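Local coordinates for protein acyl-CoA dehydrogenase (Geobacillus kaustophilus, PDB 2PG0) that probably catalyses the FAD-dependent dehydrogenation of acyl chains at the alpha-beta position, placing a double bond in the lipid chain, at residues L10-E13 with H14-F17. Residues are numbered along the deposited sequence; the frame is centred on the assembly and turned at random.
Sequences LREE and HHMF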
ATOM      1  N   LEU A  10      31.833  10.992   6.304  1.00 24.05           N
ATOM      2  CA  LEU A  10      32.958  10.183   5.836  1.00 23.92           C
ATOM      3  C   LEU A  10      34.026  11.049   5.187  1.00 24.32           C
ATOM      4  O   LEU A  10      33.740  11.817   4.263  1.00 24.10           O
ATOM      5  CB  LEU A  10      32.502   9.105   4.848  1.00 23.60           C
ATOM      6  CG  LEU A  10      31.496   8.050   5.327  1.00 23.01           C
ATOM      7  CD1 LEU A  10      31.032   7.191   4.163  1.00 21.92           C
ATOM      8  CD2 LEU A  10      32.052   7.176   6.463  1.00 21.16           C
ATOM      9  N   ARG A  11      35.255  10.924   5.678  1.00 24.63           N
ATOM     10  CA  ARG A  11      36.394  11.541   5.005  1.00 25.12           C
ATOM     11  C   ARG A  11      37.305  10.476   4.396  1.00 24.87           C
ATOM     12  O   ARG A  11      37.044   9.279   4.527  1.00 24.12           O
ATOM     13  CB  ARG A  11      37.142  12.491   5.937  1.00 25.59           C
ATOM     14  CG  ARG A  11      37.618  11.896   7.243  1.00 28.28           C
ATOM     15  CD  ARG A  11      38.045  13.004   8.208  1.00 33.19           C
ATOM     16  NE  ARG A  11      36.885  13.703   8.754  1.00 35.68           N
ATOM     17  CZ  ARG A  11      36.350  13.458   9.948  1.00 37.91           C
ATOM     18  NH1 ARG A  11      36.876  12.535  10.750  1.00 38.94           N
ATOM     19  NH2 ARG A  11      35.284  14.143  10.344  1.00 39.02           N
ATOM     20  N   GLU A  12      38.365  10.912   3.719  1.00 24.71           N
ATOM     21  CA  GLU A  12      39.273   9.983   3.050  1.00 25.00           C
ATOM     22  C   GLU A  12      39.737   8.829   3.950  1.00 24.10           C
ATOM     23  O   GLU A  12      39.776   7.686   3.503  1.00 24.05           O
ATOM     24  CB  GLU A  12      40.463  10.723   2.420  1.00 25.73           C
ATOM     25  CG  GLU A  12      41.219   9.917   1.354  1.00 28.34           C
ATOM     26  CD  GLU A  12      40.328   9.371   0.232  1.00 32.36           C
ATOM     27  OE1 GLU A  12      39.356  10.049  -0.169  1.00 34.76           O
ATOM     28  OE2 GLU A  12      40.610   8.258  -0.263  1.00 34.78           O
ATOM     29  N   GLU A  13      40.070   9.128   5.210  1.00 23.37           N
ATOM     30  CA  GLU A  13      40.504   8.097   6.165  1.00 23.22           C
ATOM     31  C   GLU A  13      39.472   6.966   6.356  1.00 21.93           C
ATOM     32  O   GLU A  13      39.842   5.797   6.523  1.00 20.92           O
ATOM     33  CB  GLU A  13      40.901   8.712   7.513  1.00 22.97           C
ATOM     34  CG  GLU A  13      39.734   9.129   8.401  1.00 24.83           C
ATOM     35  CD  GLU A  13      40.154   9.956   9.590  1.00 25.36           C
ATOM     36  OE1 GLU A  13      40.157   9.421  10.720  1.00 27.98           O
ATOM     37  OE2 GLU A  13      40.480  11.149   9.395  1.00 29.73           O
ATOM     38  N   HIS A  14      38.188   7.327   6.326  1.00 21.21           N
ATOM     39  CA  HIS A  14      37.100   6.350   6.450  1.00 20.33           C
ATOM     40  C   HIS A  14      36.977   5.527   5.175  1.00 20.58           C
ATOM     41  O   HIS A  14      36.654   4.338   5.224  1.00 19.83           O
ATOM     42  CB  HIS A  14      35.770   7.044   6.780  1.00 19.95           C
ATOM     43  CG  HIS A  14      35.789   7.811   8.067  1.00 19.04           C
ATOM     44  ND1 HIS A  14      35.774   9.188   8.114  1.00 18.33           N
ATOM     45  CD2 HIS A  14      35.838   7.394   9.355  1.00 18.21           C
ATOM     46  CE1 HIS A  14      35.801   9.586   9.375  1.00 18.02           C
ATOM     47  NE2 HIS A  14      35.841   8.516  10.147  1.00 18.52           N
ATOM     48  N   HIS A  15      37.247   6.163   4.036  1.00 20.78           N
ATOM     49  CA  HIS A  15      37.217   5.484   2.746  1.00 21.68           C
ATOM     50  C   HIS A  15      38.337   4.463   2.602  1.00 22.03           C
ATOM     51  O   HIS A  15      38.097   3.363   2.107  1.00 21.74           O
ATOM     52  CB  HIS A  15      37.227   6.490   1.590  1.00 21.86           C
ATOM     53  CG  HIS A  15      35.994   7.336   1.530  1.00 23.04           C
ATOM     54  ND1 HIS A  15      36.033   8.713   1.470  1.00 25.18           N
ATOM     55  CD2 HIS A  15      34.683   6.999   1.552  1.00 23.63           C
ATOM     56  CE1 HIS A  15      34.799   9.185   1.440  1.00 24.17           C
ATOM     57  NE2 HIS A  15      33.961   8.166   1.488  1.00 24.65           N
ATOM     58  N   MET A  16      39.545   4.816   3.046  1.00 22.55           N
ATOM     59  CA  MET A  16      40.645   3.842   3.051  1.00 23.87           C
ATOM     60  C   MET A  16      40.403   2.741   4.084  1.00 22.10           C
ATOM     61  O   MET A  16      40.712   1.576   3.827  1.00 21.70           O
ATOM     62  CB  MET A  16      42.049   4.469   3.184  1.00 23.78           C
ATOM     63  CG  MET A  16      42.174   5.821   3.859  1.00 26.17           C
ATOM     64  SD  MET A  16      43.783   6.646   3.556  1.00 29.46           S
ATOM     65  CE  MET A  16      43.560   7.341   1.924  1.00 30.15           C
ATOM     66  N   PHE A  17      39.829   3.110   5.228  1.00 21.03           N
ATOM     67  CA  PHE A  17      39.449   2.126   6.245  1.00 20.11           C
ATOM     68  C   PHE A  17      38.435   1.105   5.720  1.00 19.12           C
ATOM     69  O   PHE A  17      38.579  -0.094   5.978  1.00 18.81           O
ATOM     70  CB  PHE A  17      38.919   2.800   7.517  1.00 20.40           C
ATOM     71  CG  PHE A  17      38.392   1.829   8.540  1.00 21.11           C
ATOM     72  CD1 PHE A  17      39.261   1.162   9.399  1.00 22.78           C
ATOM     73  CD2 PHE A  17      37.024   1.563   8.629  1.00 21.76           C
ATOM     74  CE1 PHE A  17      38.774   0.252  10.341  1.00 23.29           C
ATOM     75  CE2 PHE A  17      36.532   0.655   9.568  1.00 20.94           C
ATOM     76  CZ  PHE A  17      37.402   0.002  10.420  1.00 21.63           C
TER
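At the N-terminus of helix 12-28, in the N-terminal domain of this acyl-CoA dehydrogenase, H14, the third residue after the N-cap R11, makes one half of a capping box: its imidazole accepts from the backbone amide of R11, while the arginine side chain does not supply the other half. That bond, R11 N to H14 ND1, is 3.0 Å long and nearly straight (174°), with the donor lying in the ring plane at its edge. The imidazole can get there because CG of H14 stands beside its own backbone N (chi1 -60°), which turns the ring toward the start of the helix. The carbonyl of R11 starts the helical bonding, accepting from H15 N at 3.2 Å and, weakly, from H14 N; regular helical bonds follow, M16 N to E12 O and F17 N to E13 O. Over one face of the imidazole lies E13 CG, a CH-pi contact 4.0 Å from the centroid of the H14 ring. R11 CG packs 3.4 Å from H14 ND1. On the L10 side, CD2 of L10 rests 3.7 Å from H14 CB. Beyond the turn, H14 NE2 bonds to D70 OD1 and E13 OE1 to Y73 OH, tying the helix start to helix 71-84 and the residue before it. A leucine in place of H14 would probably leave both R11 N and D70 without their imidazole partner and free the chain before the helix to shift. With ND1 accepting from an amide, NE2 is left to carry the proton toward D70, whose carboxylate would probably polarise the ring and strengthen ND1 as an acceptor.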